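Local coordinates for protein aerobactin synthase IucA (Klebsiella pneumoniae subsp. pneumoniae, PDB 5JM8) that probably catalyses an ATP-dependent, NRPS-independent ligation step in the assembly of the siderophore aerobactin, and binds ATP and magnesium, at residues 122-128 against 143-147; 178-182 against 205-210; 269-273 against 351-357; 359-363 against 435-439. Residue numbers count along the deposited sequence, not the author numbering.

From the N terminus, contact 1 comes first: the end of helix 101-124 meets the loop after helix 138-142, closing a loop of 14 residues. Contact 2 packs strand 177-185 against helix 198-209, with 22 residues between. Contact 3, across 77 residues, joins the turn between strands 267-269 and 275-284 to the loop after strand 345-350. Contact 4, across 71, joins strand 360-363 to the hairpin of strands 431-435 and 440-445. All four run in series, so none nests or crosses. Contacts 2 and 3 touch where Asn209 OD1 lies 3.4 Å from Ser273 CB; contacts 3 and 4 through Leu353 CD2 and Ser359 OG, also 3.4 Å. Contact 1 touches none.

Contact 1: residues 122-128 against 143-147; sequences IDARHDW and QALLV
Residues 122-124 form the last turn of helix 101-124; Arg125 leaves it with phi/psi -101/75 and opens a type I beta turn that runs to Trp128, closed by Trp128 N to Arg125 O at 3.3 Å. Segment 143-147 is irregular, without helix or strand. The CA atoms of Ile122 and Leu146 lie 7.0 Å apart, those of Trp128 and Ala144 7.1 Å. Arg125 (chi1 to chi3 all m) and Trp128 (chi1 t, chi2 96°) both point toward the loop and offer it N-H donors: Arg125 NH1 to Gln143 O and Trp128 NE1 to Ala144 O, each 2.9 Å and nearly straight. Arg125 NE also makes a salt bridge with Asp127 OD1 at 2.9 Å, and its NH1 reaches Asp172 O. Leu146 (m, t) packs CD1 3.8 Å from Trp128 CD1 and 4.3 Å from Ile122 CG1. Gln369 bonds the same loop, taking Leu146 N and Val147 N and donating to Ala144 O. Leu145 sits between Ala144 and Leu146, its CB pointing away from the helix end, and touches the bound ATP. Two side-chain donors thus satisfy successive carbonyls of an irregular loop, consistent with a well-defined backbone next to Leu145 of the nucleotide pocket.

Contact 2: residues 178-182 against 205-210; sequences PLRWF and FAAENA
This is a buried, apolar contact of a helix packed on the face of an antiparallel sheet: strand 177-185, the middle strand of three, flanked by 221-226 and 249-255, is covered on one face by helix 198-209. Segment 178-182 is extended, with Leu179 and Trp181 pointing toward the helix. The axes of strand 178-182 and helix 205-209 approach to 11.1 Å with a signed crossing angle of -136°, and the nearest CA pair is Leu179 and Ala210 at 8.4 Å. Trp181 (chi1 m, chi2 89°) fills most of the gap. Its CH2 lies 3.5 Å from Phe205 CE2 and 3.8 Å from Ala206 CA, its CE2 is 3.7 Å from Ala210 CB, and Asn209 CB meets the edge of the indole. Phe205 (chi1 t, chi2 88°) sets its ring rim to rim with the indole, centroids 5.8 Å apart and planes at 44°, so neither ring covers the other. Leu179 (m, t) places CD1 3.6 Å from Phe205 CE2, at the edge of that ring. The one polar group of the indole, NE1, is satisfied by Ala255 O of the neighbouring strand 249-255, while Pro225 of strand 221-226 touches both aromatic side chains. Ala210 N bonds Ala206 O at 2.8 Å, and Asn209 (chi1 m) folds back so that ND2 donates to Phe205 O at 2.7 Å.

Contact 3: residues 269-273 against 351-357; sequences YCATS and NLLVDQP
Asn351 (chi1 t, chi2 20°) sets its amide against the edge of the Tyr269 ring, OD1 3.7 Å from Tyr269 CE1 and near the ring plane, and ND2 donating to Ser273 O at 2.7 Å. After Tyr269, which ends strand 267-269, a type I turn from Cys270 to Ser273, closed by Ser273 N to Cys270 O at 2.9 Å, faces a second from Asn351 to Val354, closed by Val354 N to Asn351 O at 3.1 Å; the chain then runs on as loop to Pro357. Ala271 and Val354 are the nearest CA pair, 5.8 Å apart. Val354 (chi1 p) packs CG2 on the first turn, 3.8 Å from Ala271 O and 3.9 Å from Ser273 O. Pro357 CB lies 4.2 Å from Ala271 CB and 4.0 Å from Tyr269 OH. Water fills what the side chains leave. One molecule sits 2.6 Å from Tyr269 OH, donates to Ala271 O at 2.8 Å, accepts from Asn351 ND2 at 3.2 Å and makes a weak bond to Leu353 O at 2.9 Å; a second donates to Ala271 O at 2.8 Å and weakly to Val354 O at 3.5 Å. Tyr269 (chi1 t) also packs edge-to-face with Phe138. The whole is a water-bridged junction of two type I turns, one linking hairpin strands 267-269 and 275-284, the other following strand 345-350 of the same sheet.

Contact 4: residues 359-363 against 435-439; sequences SQTNV and MLGDL
Gln360 makes every direct hydrogen bond of this contact. Its extended side chain (chi1 and chi2 t) pairs with Asp438 twice: OE1 accepts from Asp438 N and NE2 donates to Asp438 OD1, both at 2.9 Å. Its carbonyl O takes Met435 N at 2.8 Å, and a water links Gln360 N to Met435 O, 2.9 Å from each. Gln360 is the centre of an inverse gamma turn (-86/60); its CA lies 5.1 Å from that of Met435. Gly437 (70/39) and Asp438 (68/19) both have positive phi in the hairpin turn between strands 431-435 and 440-445, where Leu436 N bonds Leu439 O at 3.0 Å. Met435 (m, t, m) brings CE to 3.2 Å from Asn362 OD1 and CB to 3.4 Å from Gln360 OE1; Asn362 ND2 bonds Leu136 O. Asp438 OD1 also forms a salt bridge with Arg385 of helix 378-390. A buried amide thus accepts from a turn N-H and donates to the same residue's carboxylate, whose charge Arg385 meets, joining strand, hairpin and helix.

Contact 1: residues 122-128 against 143-147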
loop_
_atom_site.group_PDB
_atom_site.type_symbol
_atom_site.label_atom_id
_atom_site.label_comp_id
_atom_site.label_asym_id
_atom_site.label_seq_id
_atom_site.Cartn_x
_atom_site.Cartn_y
_atom_site.Cartn_z
ATOM N N ILE A 122 -21.311 -4.136 -22.187
ATOM C CA ILE A 122 -20.197 -3.678 -23.010
ATOM C C ILE A 122 -20.184 -2.155 -23.114
ATOM O O ILE A 122 -19.120 -1.536 -23.116
ATOM C CB ILE A 122 -20.255 -4.299 -24.428
ATOM C CG1 ILE A 122 -19.947 -5.798 -24.347
ATOM C CG2 ILE A 122 -19.262 -3.608 -25.369
ATOM C CD1 ILE A 122 -20.218 -6.572 -25.621
ATOM N N ASP A 123 -21.369 -1.558 -23.205
ATOM C CA ASP A 123 -21.494 -0.106 -23.284
ATOM C C ASP A 123 -21.298 0.551 -21.920
ATOM O O ASP A 123 -21.029 1.749 -21.835
ATOM C CB ASP A 123 -22.860 0.287 -23.850
ATOM C CG ASP A 123 -23.013 -0.066 -25.321
ATOM O OD1 ASP A 123 -21.993 -0.110 -26.043
ATOM O OD2 ASP A 123 -24.161 -0.294 -25.759
ATOM N N ALA A 124 -21.439 -0.235 -20.858
ATOM C CA ALA A 124 -21.299 0.274 -19.497
ATOM C C ALA A 124 -19.861 0.178 -18.985
ATOM O O ALA A 124 -19.458 0.947 -18.111
ATOM C CB ALA A 124 -22.232 -0.480 -18.561
ATOM N N ARG A 125 -19.099 -0.770 -19.524
ATOM C CA ARG A 125 -17.750 -1.050 -19.035
ATOM C C ARG A 125 -16.669 -0.441 -19.925
ATOM O O ARG A 125 -15.994 -1.150 -20.671
ATOM C CB ARG A 125 -17.532 -2.562 -18.928
ATOM C CG ARG A 125 -18.412 -3.254 -17.888
ATOM C CD ARG A 125 -18.058 -2.838 -16.463
ATOM N NE ARG A 125 -16.660 -3.115 -16.149
ATOM C CZ ARG A 125 -16.200 -4.289 -15.726
ATOM N NH1 ARG A 125 -17.023 -5.317 -15.559
ATOM N NH2 ARG A 125 -14.910 -4.437 -15.472
ATOM N N HIS A 126 -16.496 0.873 -19.829
ATOM C CA HIS A 126 -15.479 1.568 -20.610
ATOM C C HIS A 126 -14.098 1.366 -20.004
ATOM O O HIS A 126 -13.088 1.759 -20.588
ATOM C CB HIS A 126 -15.799 3.059 -20.703
ATOM C CG HIS A 126 -17.055 3.359 -21.458
ATOM N ND1 HIS A 126 -17.054 3.728 -22.786
ATOM C CD2 HIS A 126 -18.352 3.341 -21.073
ATOM C CE1 HIS A 126 -18.298 3.927 -23.185
ATOM N NE2 HIS A 126 -19.105 3.700 -22.164
ATOM N N ASP A 127 -14.063 0.755 -18.826
ATOM C CA ASP A 127 -12.811 0.427 -18.165
ATOM C C ASP A 127 -12.204 -0.866 -18.700
ATOM O O ASP A 127 -11.051 -1.178 -18.402
ATOM C CB ASP A 127 -13.024 0.297 -16.654
ATOM C CG ASP A 127 -14.096 -0.718 -16.302
ATOM O OD1 ASP A 127 -15.130 -0.751 -16.998
ATOM O OD2 ASP A 127 -13.908 -1.484 -15.331
ATOM N N TRP A 128 -12.970 -1.611 -19.494
ATOM C CA TRP A 128 -12.577 -2.972 -19.844
ATOM C C TRP A 128 -11.280 -3.013 -20.648
ATOM O O TRP A 128 -10.370 -3.768 -20.316
ATOM C CB TRP A 128 -13.687 -3.681 -20.624
ATOM C CG TRP A 128 -13.460 -5.161 -20.700
ATOM C CD1 TRP A 128 -13.988 -6.117 -19.877
ATOM C CD2 TRP A 128 -12.622 -5.855 -21.634
ATOM N NE1 TRP A 128 -13.535 -7.360 -20.247
ATOM C CE2 TRP A 128 -12.696 -7.227 -21.323
ATOM C CE3 TRP A 128 -11.819 -5.448 -22.703
ATOM C CZ2 TRP A 128 -11.999 -8.194 -22.044
ATOM C CZ3 TRP A 128 -11.130 -6.409 -23.420
ATOM C CH2 TRP A 128 -11.223 -7.765 -23.085
ATOM N N GLN A 143 -14.678 -10.197 -12.515
ATOM C CA GLN A 143 -15.727 -9.319 -13.022
ATOM C C GLN A 143 -15.446 -8.844 -14.443
ATOM O O GLN A 143 -16.143 -7.970 -14.958
ATOM C CB GLN A 143 -15.895 -8.112 -12.098
ATOM C CG GLN A 143 -16.411 -8.474 -10.714
ATOM C CD GLN A 143 -16.637 -7.257 -9.840
ATOM O OE1 GLN A 143 -15.925 -6.256 -9.951
ATOM N NE2 GLN A 143 -17.636 -7.333 -8.969
ATOM N N ALA A 144 -14.439 -9.435 -15.079
ATOM C CA ALA A 144 -14.024 -9.015 -16.413
ATOM C C ALA A 144 -14.653 -9.868 -17.510
ATOM O O ALA A 144 -14.423 -9.626 -18.696
ATOM C CB ALA A 144 -12.507 -9.054 -16.524
ATOM N N LEU A 145 -15.442 -10.864 -17.118
ATOM C CA LEU A 145 -16.128 -11.712 -18.087
ATOM C C LEU A 145 -17.469 -11.103 -18.496
ATOM O O LEU A 145 -18.419 -11.083 -17.710
ATOM C CB LEU A 145 -16.339 -13.119 -17.517
ATOM C CG LEU A 145 -17.007 -14.142 -18.444
ATOM C CD1 LEU A 145 -16.112 -14.469 -19.626
ATOM C CD2 LEU A 145 -17.376 -15.404 -17.682
ATOM N N LEU A 146 -17.537 -10.615 -19.731
ATOM C CA LEU A 146 -18.744 -9.981 -20.254
ATOM C C LEU A 146 -19.433 -10.850 -21.301
ATOM O O LEU A 146 -20.612 -10.661 -21.589
ATOM C CB LEU A 146 -18.415 -8.614 -20.859
ATOM C CG LEU A 146 -17.825 -7.559 -19.921
ATOM C CD1 LEU A 146 -17.691 -6.240 -20.667
ATOM C CD2 LEU A 146 -18.666 -7.388 -18.656
ATOM N N VAL A 147 -18.696 -11.794 -21.876
ATOM C CA VAL A 147 -19.253 -12.683 -22.889
ATOM C C VAL A 147 -19.953 -13.867 -22.240
ATOM O O VAL A 147 -20.980 -14.336 -22.728
ATOM C CB VAL A 147 -18.165 -13.208 -23.847
ATOM C CG1 VAL A 147 -18.749 -14.232 -24.812
ATOM C CG2 VAL A 147 -17.531 -12.058 -24.611
#

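Contact 2: residues 178-182 against 205-210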
loop_
_atom_site.group_PDB
_atom_site.type_symbol
_atom_site.label_atom_id
_atom_site.label_comp_id
_atom_site.label_asym_id
_atom_site.label_seq_id
_atom_site.Cartn_x
_atom_site.Cartn_y
_atom_site.Cartn_z
ATOM N N PRO A 178 -22.598 -4.417 0.587
ATOM C CA PRO A 178 -22.443 -5.107 1.868
ATOM C C PRO A 178 -23.510 -6.186 2.029
ATOM O O PRO A 178 -24.556 -6.097 1.387
ATOM C CB PRO A 178 -22.617 -3.986 2.889
ATOM C CG PRO A 178 -23.561 -3.049 2.229
ATOM C CD PRO A 178 -23.262 -3.111 0.750
ATOM N N LEU A 179 -23.250 -7.185 2.865
ATOM C CA LEU A 179 -24.206 -8.267 3.070
ATOM C C LEU A 179 -25.425 -7.796 3.845
ATOM O O LEU A 179 -25.388 -6.766 4.513
ATOM C CB LEU A 179 -23.558 -9.431 3.822
ATOM C CG LEU A 179 -22.421 -10.172 3.125
ATOM C CD1 LEU A 179 -21.933 -11.305 4.009
ATOM C CD2 LEU A 179 -22.867 -10.695 1.771
ATOM N N ARG A 180 -26.504 -8.565 3.741
ATOM C CA ARG A 180 -27.662 -8.394 4.603
ATOM C C ARG A 180 -27.479 -9.318 5.798
ATOM O O ARG A 180 -26.875 -10.381 5.668
ATOM C CB ARG A 180 -28.953 -8.711 3.853
ATOM C CG ARG A 180 -30.216 -8.448 4.645
ATOM C CD ARG A 180 -31.436 -8.676 3.778
ATOM N NE ARG A 180 -32.683 -8.359 4.467
ATOM C CZ ARG A 180 -33.211 -7.143 4.538
ATOM N NH1 ARG A 180 -32.603 -6.108 3.972
ATOM N NH2 ARG A 180 -34.354 -6.960 5.183
ATOM N N TRP A 181 -27.992 -8.916 6.957
ATOM C CA TRP A 181 -27.734 -9.650 8.193
ATOM C C TRP A 181 -28.987 -9.859 9.039
ATOM O O TRP A 181 -29.770 -8.931 9.241
ATOM C CB TRP A 181 -26.683 -8.912 9.023
ATOM C CG TRP A 181 -25.338 -8.818 8.362
ATOM C CD1 TRP A 181 -24.905 -7.839 7.514
ATOM C CD2 TRP A 181 -24.247 -9.736 8.503
ATOM N NE1 TRP A 181 -23.614 -8.092 7.119
ATOM C CE2 TRP A 181 -23.187 -9.251 7.712
ATOM C CE3 TRP A 181 -24.064 -10.921 9.221
ATOM C CZ2 TRP A 181 -21.964 -9.909 7.620
ATOM C CZ3 TRP A 181 -22.851 -11.573 9.128
ATOM C CH2 TRP A 181 -21.816 -11.066 8.335
ATOM N N PHE A 182 -29.160 -11.088 9.525
ATOM C CA PHE A 182 -30.221 -11.417 10.472
ATOM C C PHE A 182 -29.633 -11.828 11.814
ATOM O O PHE A 182 -28.666 -12.588 11.866
ATOM C CB PHE A 182 -31.100 -12.564 9.959
ATOM C CG PHE A 182 -31.952 -12.217 8.768
ATOM C CD1 PHE A 182 -32.028 -10.921 8.279
ATOM C CD2 PHE A 182 -32.690 -13.204 8.141
ATOM C CE1 PHE A 182 -32.818 -10.625 7.184
ATOM C CE2 PHE A 182 -33.479 -12.914 7.046
ATOM C CZ PHE A 182 -33.545 -11.624 6.569
ATOM N N PHE A 205 -16.824 -14.610 11.180
ATOM C CA PHE A 205 -17.257 -14.047 9.906
ATOM C C PHE A 205 -17.961 -12.710 10.112
ATOM O O PHE A 205 -17.683 -11.740 9.410
ATOM C CB PHE A 205 -18.183 -15.028 9.179
ATOM C CG PHE A 205 -18.590 -14.577 7.803
ATOM C CD1 PHE A 205 -17.807 -14.879 6.701
ATOM C CD2 PHE A 205 -19.756 -13.856 7.611
ATOM C CE1 PHE A 205 -18.178 -14.469 5.435
ATOM C CE2 PHE A 205 -20.132 -13.442 6.346
ATOM C CZ PHE A 205 -19.341 -13.749 5.258
ATOM N N ALA A 206 -18.864 -12.664 11.084
ATOM C CA ALA A 206 -19.598 -11.442 11.383
ATOM C C ALA A 206 -18.670 -10.369 11.936
ATOM O O ALA A 206 -18.862 -9.179 11.689
ATOM C CB ALA A 206 -20.713 -11.727 12.367
ATOM N N ALA A 207 -17.658 -10.800 12.682
ATOM C CA ALA A 207 -16.732 -9.877 13.324
ATOM C C ALA A 207 -15.832 -9.175 12.314
ATOM O O ALA A 207 -15.572 -7.981 12.435
ATOM C CB ALA A 207 -15.888 -10.615 14.346
ATOM N N GLU A 208 -15.359 -9.917 11.318
ATOM C CA GLU A 208 -14.411 -9.367 10.359
ATOM C C GLU A 208 -15.095 -8.785 9.122
ATOM O O GLU A 208 -14.419 -8.281 8.223
ATOM C CB GLU A 208 -13.396 -10.441 9.944
ATOM C CG GLU A 208 -13.962 -11.580 9.117
ATOM C CD GLU A 208 -12.933 -12.664 8.844
ATOM O OE1 GLU A 208 -11.831 -12.598 9.428
ATOM O OE2 GLU A 208 -13.224 -13.577 8.039
ATOM N N ASN A 209 -16.426 -8.843 9.079
ATOM C CA ASN A 209 -17.183 -8.313 7.943
ATOM C C ASN A 209 -18.184 -7.230 8.327
ATOM O O ASN A 209 -18.378 -6.270 7.581
ATOM C CB ASN A 209 -17.918 -9.442 7.226
ATOM C CG ASN A 209 -16.984 -10.316 6.421
ATOM O OD1 ASN A 209 -16.419 -9.877 5.420
ATOM N ND2 ASN A 209 -16.814 -11.561 6.851
ATOM N N ALA A 210 -18.826 -7.393 9.479
ATOM C CA ALA A 210 -19.767 -6.396 9.980
ATOM C C ALA A 210 -19.656 -6.274 11.496
ATOM O O ALA A 210 -20.581 -6.638 12.221
ATOM C CB ALA A 210 -21.179 -6.759 9.581
#

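Contact 3: residues 269-273 against 351-357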
loop_
_atom_site.group_PDB
_atom_site.type_symbol
_atom_site.label_atom_id
_atom_site.label_comp_id
_atom_site.label_asym_id
_atom_site.label_seq_id
_atom_site.Cartn_x
_atom_site.Cartn_y
_atom_site.Cartn_z
ATOM N N TYR A 269 -16.976 -12.206 -3.099
ATOM C CA TYR A 269 -15.597 -12.040 -2.651
ATOM C C TYR A 269 -15.416 -10.739 -1.870
ATOM O O TYR A 269 -15.907 -9.686 -2.274
ATOM C CB TYR A 269 -14.648 -12.077 -3.852
ATOM C CG TYR A 269 -13.234 -11.621 -3.558
ATOM C CD1 TYR A 269 -12.382 -12.388 -2.774
ATOM C CD2 TYR A 269 -12.747 -10.431 -4.083
ATOM C CE1 TYR A 269 -11.086 -11.974 -2.512
ATOM C CE2 TYR A 269 -11.454 -10.010 -3.828
ATOM C CZ TYR A 269 -10.628 -10.784 -3.044
ATOM O OH TYR A 269 -9.342 -10.358 -2.793
ATOM N N CYS A 270 -14.723 -10.834 -0.737
ATOM C CA CYS A 270 -14.330 -9.670 0.050
ATOM C C CYS A 270 -12.852 -9.804 0.407
ATOM O O CYS A 270 -12.460 -10.728 1.119
ATOM C CB CYS A 270 -15.193 -9.543 1.309
ATOM S SG CYS A 270 -14.796 -8.126 2.364
ATOM N N ALA A 271 -12.041 -8.878 -0.096
ATOM C CA ALA A 271 -10.585 -8.984 -0.021
ATOM C C ALA A 271 -10.071 -9.106 1.412
ATOM O O ALA A 271 -9.021 -9.705 1.651
ATOM C CB ALA A 271 -9.940 -7.781 -0.704
ATOM N N THR A 272 -10.816 -8.541 2.355
ATOM C CA THR A 272 -10.411 -8.528 3.756
ATOM C C THR A 272 -11.031 -9.676 4.549
ATOM O O THR A 272 -10.725 -9.860 5.728
ATOM C CB THR A 272 -10.798 -7.200 4.429
ATOM O OG1 THR A 272 -12.213 -7.003 4.320
ATOM C CG2 THR A 272 -10.080 -6.037 3.763
ATOM N N SER A 273 -11.902 -10.444 3.901
ATOM C CA SER A 273 -12.566 -11.564 4.556
ATOM C C SER A 273 -11.771 -12.853 4.407
ATOM O O SER A 273 -11.377 -13.234 3.303
ATOM C CB SER A 273 -13.970 -11.762 3.990
ATOM O OG SER A 273 -14.562 -12.940 4.512
ATOM N N ASN A 351 -10.678 -18.218 1.676
ATOM C CA ASN A 351 -10.085 -17.158 0.874
ATOM C C ASN A 351 -8.568 -17.198 0.975
ATOM O O ASN A 351 -7.962 -16.479 1.769
ATOM C CB ASN A 351 -10.602 -15.789 1.307
ATOM C CG ASN A 351 -10.078 -14.671 0.428
ATOM O OD1 ASN A 351 -9.649 -14.907 -0.702
ATOM N ND2 ASN A 351 -10.105 -13.447 0.943
ATOM N N LEU A 352 -7.957 -18.040 0.150
ATOM C CA LEU A 352 -6.512 -18.236 0.182
ATOM C C LEU A 352 -5.759 -17.045 -0.419
ATOM O O LEU A 352 -4.532 -17.072 -0.536
ATOM C CB LEU A 352 -6.150 -19.525 -0.559
ATOM C CG LEU A 352 -6.864 -20.790 -0.067
ATOM C CD1 LEU A 352 -6.605 -21.965 -0.995
ATOM C CD2 LEU A 352 -6.437 -21.138 1.346
ATOM N N LEU A 353 -6.500 -16.004 -0.792
ATOM C CA LEU A 353 -5.919 -14.774 -1.323
ATOM C C LEU A 353 -6.027 -13.615 -0.336
ATOM O O LEU A 353 -5.711 -12.473 -0.678
ATOM C CB LEU A 353 -6.609 -14.392 -2.634
ATOM C CG LEU A 353 -6.455 -15.391 -3.778
ATOM C CD1 LEU A 353 -7.356 -15.000 -4.926
ATOM C CD2 LEU A 353 -5.009 -15.461 -4.230
ATOM N N VAL A 354 -6.469 -13.907 0.884
ATOM C CA VAL A 354 -6.687 -12.869 1.888
ATOM C C VAL A 354 -5.377 -12.175 2.243
ATOM O O VAL A 354 -5.357 -10.983 2.549
ATOM C CB VAL A 354 -7.335 -13.443 3.177
ATOM C CG1 VAL A 354 -6.411 -14.456 3.849
ATOM C CG2 VAL A 354 -7.707 -12.320 4.146
ATOM N N ASP A 355 -4.282 -12.925 2.185
ATOM C CA ASP A 355 -2.979 -12.410 2.594
ATOM C C ASP A 355 -2.180 -11.818 1.427
ATOM O O ASP A 355 -1.133 -11.204 1.640
ATOM C CB ASP A 355 -2.173 -13.521 3.275
ATOM C CG ASP A 355 -2.764 -13.932 4.619
ATOM O OD1 ASP A 355 -3.352 -13.068 5.306
ATOM O OD2 ASP A 355 -2.644 -15.120 4.987
ATOM N N GLN A 356 -2.668 -12.010 0.205
ATOM C CA GLN A 356 -2.157 -11.277 -0.950
ATOM C C GLN A 356 -3.295 -11.022 -1.925
ATOM O O GLN A 356 -3.469 -11.763 -2.893
ATOM C CB GLN A 356 -1.025 -12.030 -1.651
ATOM C CG GLN A 356 -0.444 -11.274 -2.857
ATOM C CD GLN A 356 0.064 -9.886 -2.506
ATOM O OE1 GLN A 356 -0.654 -8.894 -2.639
ATOM N NE2 GLN A 356 1.312 -9.810 -2.055
ATOM N N PRO A 357 -4.083 -9.970 -1.666
ATOM C CA PRO A 357 -5.225 -9.635 -2.520
ATOM C C PRO A 357 -4.811 -9.089 -3.887
ATOM O O PRO A 357 -5.652 -8.997 -4.784
ATOM C CB PRO A 357 -5.968 -8.570 -1.706
ATOM C CG PRO A 357 -4.932 -7.966 -0.835
ATOM C CD PRO A 357 -3.977 -9.067 -0.505
HETATM O O HOH W 1 -8.305 -11.295 -0.598
HETATM O O HOH W 2 -6.994 -7.949 2.413
#

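Contact 4: residues 359-363 against 435-439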
loop_
_atom_site.group_PDB
_atom_site.type_symbol
_atom_site.label_atom_id
_atom_site.label_comp_id
_atom_site.label_asym_id
_atom_site.label_seq_id
_atom_site.Cartn_x
_atom_site.Cartn_y
_atom_site.Cartn_z
ATOM N N SER A 359 -2.243 -10.428 -5.757
ATOM C CA SER A 359 -1.535 -11.439 -6.534
ATOM C C SER A 359 -2.174 -11.557 -7.906
ATOM O O SER A 359 -3.348 -11.232 -8.079
ATOM C CB SER A 359 -1.555 -12.799 -5.832
ATOM O OG SER A 359 -2.871 -13.310 -5.757
ATOM N N GLN A 360 -1.399 -12.027 -8.878
ATOM C CA GLN A 360 -1.916 -12.248 -10.222
ATOM C C GLN A 360 -2.551 -13.632 -10.314
ATOM O O GLN A 360 -2.136 -14.477 -11.103
ATOM C CB GLN A 360 -0.809 -12.093 -11.261
ATOM C CG GLN A 360 -1.322 -11.979 -12.680
ATOM C CD GLN A 360 -0.202 -11.912 -13.700
ATOM O OE1 GLN A 360 0.960 -12.184 -13.387
ATOM N NE2 GLN A 360 -0.547 -11.547 -14.934
ATOM N N THR A 361 -3.561 -13.848 -9.482
ATOM C CA THR A 361 -4.372 -15.053 -9.539
ATOM C C THR A 361 -5.665 -14.712 -10.265
ATOM O O THR A 361 -6.479 -13.946 -9.756
ATOM C CB THR A 361 -4.670 -15.598 -8.132
ATOM O OG1 THR A 361 -3.437 -15.779 -7.423
ATOM C CG2 THR A 361 -5.419 -16.927 -8.206
ATOM N N ASN A 362 -5.831 -15.254 -11.470
ATOM C CA ASN A 362 -6.997 -14.957 -12.299
ATOM C C ASN A 362 -7.770 -16.213 -12.682
ATOM O O ASN A 362 -7.178 -17.261 -12.948
ATOM C CB ASN A 362 -6.584 -14.229 -13.583
ATOM C CG ASN A 362 -5.730 -12.996 -13.325
ATOM O OD1 ASN A 362 -4.929 -12.604 -14.172
ATOM N ND2 ASN A 362 -5.903 -12.376 -12.162
ATOM N N VAL A 363 -9.094 -16.100 -12.729
ATOM C CA VAL A 363 -9.912 -17.180 -13.255
ATOM C C VAL A 363 -9.658 -17.277 -14.760
ATOM O O VAL A 363 -9.629 -16.267 -15.465
ATOM C CB VAL A 363 -11.410 -16.967 -12.963
ATOM C CG1 VAL A 363 -11.932 -15.722 -13.677
ATOM C CG2 VAL A 363 -12.206 -18.202 -13.353
ATOM N N MET A 435 -0.455 -16.718 -11.273
ATOM C CA MET A 435 0.649 -16.230 -12.089
ATOM C C MET A 435 1.604 -15.351 -11.295
ATOM O O MET A 435 1.238 -14.771 -10.276
ATOM C CB MET A 435 0.125 -15.441 -13.288
ATOM C CG MET A 435 -0.483 -16.289 -14.384
ATOM S SD MET A 435 -1.116 -15.260 -15.714
ATOM C CE MET A 435 -2.673 -14.737 -15.009
ATOM N N LEU A 436 2.836 -15.270 -11.786
ATOM C CA LEU A 436 3.856 -14.394 -11.227
ATOM C C LEU A 436 4.687 -13.862 -12.384
ATOM O O LEU A 436 5.492 -14.589 -12.964
ATOM C CB LEU A 436 4.736 -15.136 -10.213
ATOM C CG LEU A 436 5.900 -14.349 -9.600
ATOM C CD1 LEU A 436 5.416 -13.108 -8.869
ATOM C CD2 LEU A 436 6.714 -15.231 -8.657
ATOM N N GLY A 437 4.479 -12.596 -12.725
ATOM C CA GLY A 437 5.095 -12.017 -13.903
ATOM C C GLY A 437 4.502 -12.591 -15.175
ATOM O O GLY A 437 5.221 -12.855 -16.137
ATOM N N ASP A 438 3.185 -12.794 -15.162
ATOM C CA ASP A 438 2.425 -13.242 -16.330
ATOM C C ASP A 438 2.738 -14.680 -16.757
ATOM O O ASP A 438 2.432 -15.071 -17.885
ATOM C CB ASP A 438 2.663 -12.288 -17.505
ATOM C CG ASP A 438 2.323 -10.851 -17.162
ATOM O OD1 ASP A 438 1.118 -10.535 -17.059
ATOM O OD2 ASP A 438 3.255 -10.036 -16.996
ATOM N N LEU A 439 3.325 -15.462 -15.852
ATOM C CA LEU A 439 3.605 -16.876 -16.104
ATOM C C LEU A 439 2.906 -17.737 -15.056
ATOM O O LEU A 439 2.986 -17.437 -13.869
ATOM C CB LEU A 439 5.114 -17.144 -16.079
ATOM C CG LEU A 439 5.545 -18.581 -16.389
ATOM C CD1 LEU A 439 5.421 -18.870 -17.877
ATOM C CD2 LEU A 439 6.963 -18.840 -15.903
HETATM O O HOH W 3 1.399 -12.659 -8.340
#